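Local coordinates for protein transcriptional regulator, TetR family (Vibrio parahaemolyticus, PDB 3HE0) that probably binds cis-regulatory DNA as a dimeric transcription factor of the TetR family, with an N-terminal helix-turn-helix domain and an all-helical C-terminal domain, at residues 59-71 with 119-131. Residues are numbered along the deposited sequence; the frame is centred on the assembly and turned at random.
Sequences LEEVRLNVAKRIA and TRNKTWELERKMF. With SO4 (sulfate ion), chain F.
Met130, a selenomethionine, lies along helix 55-74, beside Ala71, Ala67 and Leu64. From CB outward, CB rests against Ala71 CB at 3.7 Å, SE sits over the backbone between Ala67 and Lys68, 3.7 Å from Ala67 CB, and CE ends near the carbonyl oxygen of Leu64. The chain reaches that far back because it runs fully extended beyond CG (chi2 170°, chi3 -173°). Next to it, the Phe131 ring takes Ala71 CB over one face in a CH-pi contact, 3.8 Å from the ring centroid, while Ile70 CG2 comes to the ring edge. At the alanines the backbones come near, with Ala67 CA 6.0 Å from Glu127 CA; Ala67 CB touches Glu127 CG at 3.4 Å. One turn back, Leu64 sends CD2 to Thr123 CG2 and CD1 to Leu126 CD1. At the far end the contact turns polar. Glu60 OE2 lies 2.6 Å from Thr123 OG1; Glu60 OE1 takes a salt bridge from Arg63 NH1 (2.9 Å), which probably favours the charged carboxylate. The two helices run nearly parallel, 24° apart. Val62 meets helix 13-27, and Val66 and Ile70 meet helix 102-107, so helix 55-74 probably links the predicted DNA-binding region to the C-terminal helices, as in other TetR-family proteins, while Asn121 packs on Phe174 of the second subunit.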
loop_
_atom_site.group_PDB
_atom_site.type_symbol
_atom_site.label_atom_id
_atom_site.label_comp_id
_atom_site.label_asym_id
_atom_site.label_seq_id
_atom_site.Cartn_x
_atom_site.Cartn_y
_atom_site.Cartn_z
ATOM N N LEU A 59 16.658 11.953 -6.963
ATOM C CA LEU A 59 15.548 11.193 -6.337
ATOM C C LEU A 59 14.182 11.716 -6.782
ATOM O O LEU A 59 13.281 10.932 -7.100
ATOM C CB LEU A 59 15.679 11.152 -4.787
ATOM C CG LEU A 59 16.980 10.455 -4.307
ATOM C CD1 LEU A 59 17.167 10.353 -2.792
ATOM C CD2 LEU A 59 17.102 9.065 -4.908
ATOM N N GLU A 60 14.033 13.030 -6.852
ATOM C CA GLU A 60 12.758 13.614 -7.269
ATOM C C GLU A 60 12.415 13.230 -8.692
ATOM O O GLU A 60 11.241 13.007 -9.023
ATOM C CB GLU A 60 12.796 15.143 -7.138
ATOM C CG GLU A 60 11.475 15.828 -7.482
ATOM C CD GLU A 60 10.278 15.361 -6.588
ATOM O OE1 GLU A 60 10.475 14.921 -5.409
ATOM O OE2 GLU A 60 9.126 15.420 -7.096
ATOM N N GLU A 61 13.441 13.171 -9.536
ATOM C CA GLU A 61 13.247 12.844 -10.937
ATOM C C GLU A 61 12.908 11.385 -11.031
ATOM O O GLU A 61 12.155 10.989 -11.900
ATOM C CB GLU A 61 14.511 13.123 -11.769
ATOM C CG GLU A 61 14.853 14.582 -11.891
ATOM C CD GLU A 61 13.682 15.358 -12.465
ATOM O OE1 GLU A 61 13.156 14.926 -13.520
ATOM O OE2 GLU A 61 13.239 16.357 -11.838
ATOM N N VAL A 62 13.472 10.578 -10.155
ATOM C CA VAL A 62 13.092 9.172 -10.105
ATOM C C VAL A 62 11.581 9.040 -9.766
ATOM O O VAL A 62 10.829 8.407 -10.498
ATOM C CB VAL A 62 14.007 8.363 -9.130
ATOM C CG1 VAL A 62 13.351 7.062 -8.704
ATOM C CG2 VAL A 62 15.362 8.088 -9.792
ATOM N N ARG A 63 11.139 9.690 -8.695
ATOM C CA ARG A 63 9.702 9.614 -8.321
ATOM C C ARG A 63 8.829 10.006 -9.492
ATOM O O ARG A 63 7.840 9.325 -9.785
ATOM C CB ARG A 63 9.358 10.502 -7.132
ATOM C CG ARG A 63 10.085 10.125 -5.848
ATOM C CD ARG A 63 9.762 11.095 -4.708
ATOM N NE ARG A 63 10.731 10.925 -3.621
ATOM C CZ ARG A 63 11.764 11.738 -3.364
ATOM N NH1 ARG A 63 11.984 12.861 -4.069
ATOM N NH2 ARG A 63 12.586 11.432 -2.364
ATOM N N LEU A 64 9.188 11.096 -10.176
ATOM C CA LEU A 64 8.313 11.595 -11.244
ATOM C C LEU A 64 8.325 10.635 -12.397
ATOM O O LEU A 64 7.281 10.426 -13.043
ATOM C CB LEU A 64 8.703 12.998 -11.729
ATOM C CG LEU A 64 8.486 14.098 -10.678
ATOM C CD1 LEU A 64 9.009 15.465 -11.135
ATOM C CD2 LEU A 64 7.000 14.143 -10.243
ATOM N N ASN A 65 9.496 10.047 -12.666
ATOM C CA ASN A 65 9.616 9.140 -13.787
ATOM C C ASN A 65 8.830 7.821 -13.519
ATOM O O ASN A 65 8.139 7.301 -14.429
ATOM C CB ASN A 65 11.105 8.844 -14.108
ATOM C CG ASN A 65 11.270 7.818 -15.227
ATOM O OD1 ASN A 65 10.930 8.086 -16.369
ATOM N ND2 ASN A 65 11.800 6.662 -14.908
ATOM N N VAL A 66 8.940 7.306 -12.288
ATOM C CA VAL A 66 8.159 6.115 -11.880
ATOM C C VAL A 66 6.620 6.363 -11.981
ATOM O O VAL A 66 5.877 5.598 -12.591
ATOM C CB VAL A 66 8.547 5.666 -10.470
ATOM C CG1 VAL A 66 7.466 4.715 -9.888
ATOM C CG2 VAL A 66 9.943 5.001 -10.495
ATOM N N ALA A 67 6.174 7.485 -11.466
ATOM C CA ALA A 67 4.767 7.894 -11.618
ATOM C C ALA A 67 4.345 7.942 -13.106
ATOM O O ALA A 67 3.242 7.515 -13.485
ATOM C CB ALA A 67 4.525 9.247 -10.938
ATOM N N LYS A 68 5.227 8.415 -13.967
ATOM C CA LYS A 68 4.840 8.545 -15.375
ATOM C C LYS A 68 4.682 7.169 -16.006
ATOM O O LYS A 68 3.782 6.922 -16.811
ATOM C CB LYS A 68 5.865 9.394 -16.137
ATOM C CG LYS A 68 5.590 9.556 -17.671
ATOM C CD LYS A 68 4.081 9.852 -18.000
ATOM C CE LYS A 68 3.889 11.002 -19.021
ATOM N NZ LYS A 68 4.732 10.834 -20.275
ATOM N N ARG A 69 5.563 6.256 -15.640
ATOM C CA ARG A 69 5.516 4.926 -16.201
ATOM C C ARG A 69 4.284 4.161 -15.704
ATOM O O ARG A 69 3.590 3.511 -16.484
ATOM C CB ARG A 69 6.806 4.187 -15.848
ATOM C CG ARG A 69 8.061 4.806 -16.514
ATOM C CD ARG A 69 8.946 3.750 -17.013
ATOM N NE ARG A 69 9.835 3.264 -15.976
ATOM C CZ ARG A 69 10.146 1.989 -15.757
ATOM N NH1 ARG A 69 11.004 1.712 -14.789
ATOM N NH2 ARG A 69 9.595 0.989 -16.452
ATOM N N ILE A 70 4.011 4.281 -14.406
ATOM C CA ILE A 70 2.826 3.672 -13.821
ATOM C C ILE A 70 1.591 4.196 -14.574
ATOM O O ILE A 70 0.803 3.391 -15.091
ATOM C CB ILE A 70 2.765 3.901 -12.315
ATOM C CG1 ILE A 70 3.878 3.095 -11.653
ATOM C CG2 ILE A 70 1.393 3.454 -11.741
ATOM C CD1 ILE A 70 4.139 3.484 -10.200
ATOM N N ALA A 71 1.499 5.512 -14.751
ATOM C CA ALA A 71 0.340 6.111 -15.439
ATOM C C ALA A 71 0.141 5.559 -16.839
ATOM O O ALA A 71 -0.997 5.229 -17.227
ATOM C CB ALA A 71 0.423 7.636 -15.462
ATOM N N THR A 119 8.233 19.911 -1.800
ATOM C CA THR A 119 8.453 18.838 -2.768
ATOM C C THR A 119 7.282 17.824 -2.729
ATOM O O THR A 119 6.794 17.423 -3.789
ATOM C CB THR A 119 9.855 18.145 -2.586
ATOM O OG1 THR A 119 9.857 17.300 -1.432
ATOM C CG2 THR A 119 10.975 19.193 -2.439
ATOM N N ARG A 120 6.811 17.455 -1.528
ATOM C CA ARG A 120 5.719 16.462 -1.363
ATOM C C ARG A 120 4.438 16.831 -2.112
ATOM O O ARG A 120 3.828 15.981 -2.769
ATOM C CB ARG A 120 5.404 16.215 0.120
ATOM N N ASN A 121 4.041 18.095 -2.029
ATOM C CA ASN A 121 2.870 18.570 -2.755
ATOM C C ASN A 121 3.162 18.808 -4.226
ATOM O O ASN A 121 2.301 18.568 -5.073
ATOM C CB ASN A 121 2.317 19.840 -2.114
ATOM C CG ASN A 121 1.749 19.584 -0.743
ATOM O OD1 ASN A 121 1.053 18.593 -0.531
ATOM N ND2 ASN A 121 2.039 20.474 0.200
ATOM N N LYS A 122 4.368 19.278 -4.537
ATOM C CA LYS A 122 4.783 19.405 -5.927
ATOM C C LYS A 122 4.651 18.043 -6.609
ATOM O O LYS A 122 4.040 17.939 -7.674
ATOM C CB LYS A 122 6.222 19.944 -6.046
ATOM C CG LYS A 122 6.763 19.991 -7.494
ATOM C CD LYS A 122 7.842 21.078 -7.732
ATOM C CE LYS A 122 9.270 20.652 -7.312
ATOM N NZ LYS A 122 9.965 19.746 -8.302
ATOM N N THR A 123 5.200 17.005 -5.973
ATOM C CA THR A 123 5.223 15.665 -6.569
ATOM C C THR A 123 3.796 15.172 -6.746
ATOM O O THR A 123 3.399 14.814 -7.858
ATOM C CB THR A 123 6.028 14.632 -5.730
ATOM O OG1 THR A 123 7.258 15.203 -5.264
ATOM C CG2 THR A 123 6.343 13.390 -6.564
ATOM N N TRP A 124 3.023 15.194 -5.653
ATOM C CA TRP A 124 1.624 14.774 -5.689
ATOM C C TRP A 124 0.890 15.464 -6.834
ATOM O O TRP A 124 0.295 14.793 -7.657
ATOM C CB TRP A 124 0.915 15.024 -4.348
ATOM N N GLU A 125 0.984 16.786 -6.936
ATOM C CA GLU A 125 0.240 17.516 -7.990
ATOM C C GLU A 125 0.690 17.160 -9.410
ATOM O O GLU A 125 -0.145 16.962 -10.295
ATOM C CB GLU A 125 0.285 19.043 -7.770
ATOM C CG GLU A 125 -0.925 19.812 -8.379
ATOM C CD GLU A 125 -1.116 21.251 -7.815
ATOM O OE1 GLU A 125 -0.669 22.232 -8.476
ATOM O OE2 GLU A 125 -1.727 21.409 -6.721
ATOM N N LEU A 126 2.001 17.054 -9.628
ATOM C CA LEU A 126 2.524 16.669 -10.952
ATOM C C LEU A 126 2.091 15.245 -11.330
ATOM O O LEU A 126 1.768 14.962 -12.484
ATOM C CB LEU A 126 4.062 16.808 -11.021
ATOM C CG LEU A 126 4.641 18.234 -11.143
ATOM C CD1 LEU A 126 6.161 18.207 -11.165
ATOM C CD2 LEU A 126 4.114 18.972 -12.378
ATOM N N GLU A 127 2.054 14.359 -10.352
ATOM C CA GLU A 127 1.655 12.970 -10.623
ATOM C C GLU A 127 0.165 12.821 -10.986
ATOM O O GLU A 127 -0.191 11.994 -11.829
ATOM C CB GLU A 127 2.050 12.065 -9.447
ATOM C CG GLU A 127 3.584 12.013 -9.269
ATOM C CD GLU A 127 4.054 11.181 -8.077
ATOM O OE1 GLU A 127 3.196 10.720 -7.287
ATOM O OE2 GLU A 127 5.299 10.979 -7.947
ATOM N N ARG A 128 -0.701 13.646 -10.396
ATOM C CA ARG A 128 -2.138 13.536 -10.660
ATOM C C ARG A 128 -2.424 13.807 -12.136
ATOM O O ARG A 128 -3.068 13.000 -12.805
ATOM C CB ARG A 128 -2.943 14.476 -9.769
ATOM C CG ARG A 128 -4.263 13.892 -9.306
ATOM C CD ARG A 128 -5.391 14.225 -10.265
ATOM N NE ARG A 128 -6.662 13.580 -9.918
ATOM C CZ ARG A 128 -7.539 14.026 -9.014
ATOM N NH1 ARG A 128 -8.671 13.362 -8.819
ATOM N NH2 ARG A 128 -7.304 15.124 -8.302
ATOM N N LYS A 129 -1.903 14.914 -12.647
ATOM C CA LYS A 129 -2.017 15.236 -14.073
ATOM C C LYS A 129 -1.757 14.056 -15.037
ATOM O O LYS A 129 -2.343 13.994 -16.121
ATOM C CB LYS A 129 -1.078 16.399 -14.417
ATOM C CG LYS A 129 -1.491 17.704 -13.759
ATOM C CD LYS A 129 -0.588 18.871 -14.131
ATOM C CE LYS A 129 -1.050 20.142 -13.418
ATOM N NZ LYS A 129 -0.580 21.383 -14.086
HETATM N N MSE A 130 -0.908 13.114 -14.638
HETATM C CA MSE A 130 -0.567 11.964 -15.487
HETATM C C MSE A 130 -1.683 10.919 -15.666
HETATM O O MSE A 130 -1.600 10.094 -16.557
HETATM C CB MSE A 130 0.672 11.268 -14.930
HETATM C CG MSE A 130 1.874 12.166 -14.764
HETATM SE SE MSE A 130 3.349 11.341 -13.773
HETATM C CE MSE A 130 4.542 12.896 -13.616
ATOM N N PHE A 131 -2.716 10.939 -14.831
ATOM C CA PHE A 131 -3.791 9.928 -14.891
ATOM C C PHE A 131 -5.061 10.475 -15.548
ATOM O O PHE A 131 -6.167 10.278 -15.052
ATOM C CB PHE A 131 -4.074 9.386 -13.477
ATOM C CG PHE A 131 -2.942 8.588 -12.922
ATOM C CD1 PHE A 131 -2.828 7.238 -13.200
ATOM C CD2 PHE A 131 -1.943 9.194 -12.183
ATOM C CE1 PHE A 131 -1.739 6.492 -12.731
ATOM C CE2 PHE A 131 -0.842 8.451 -11.707
ATOM C CZ PHE A 131 -0.757 7.095 -11.982
HETATM S S SO4 F . -7.203 9.949 -9.546
HETATM O O1 SO4 F . -6.467 8.679 -9.444
HETATM O O2 SO4 F . -8.048 10.178 -8.377
HETATM O O3 SO4 F . -6.221 11.024 -9.648
HETATM O O4 SO4 F . -8.075 9.955 -10.721
#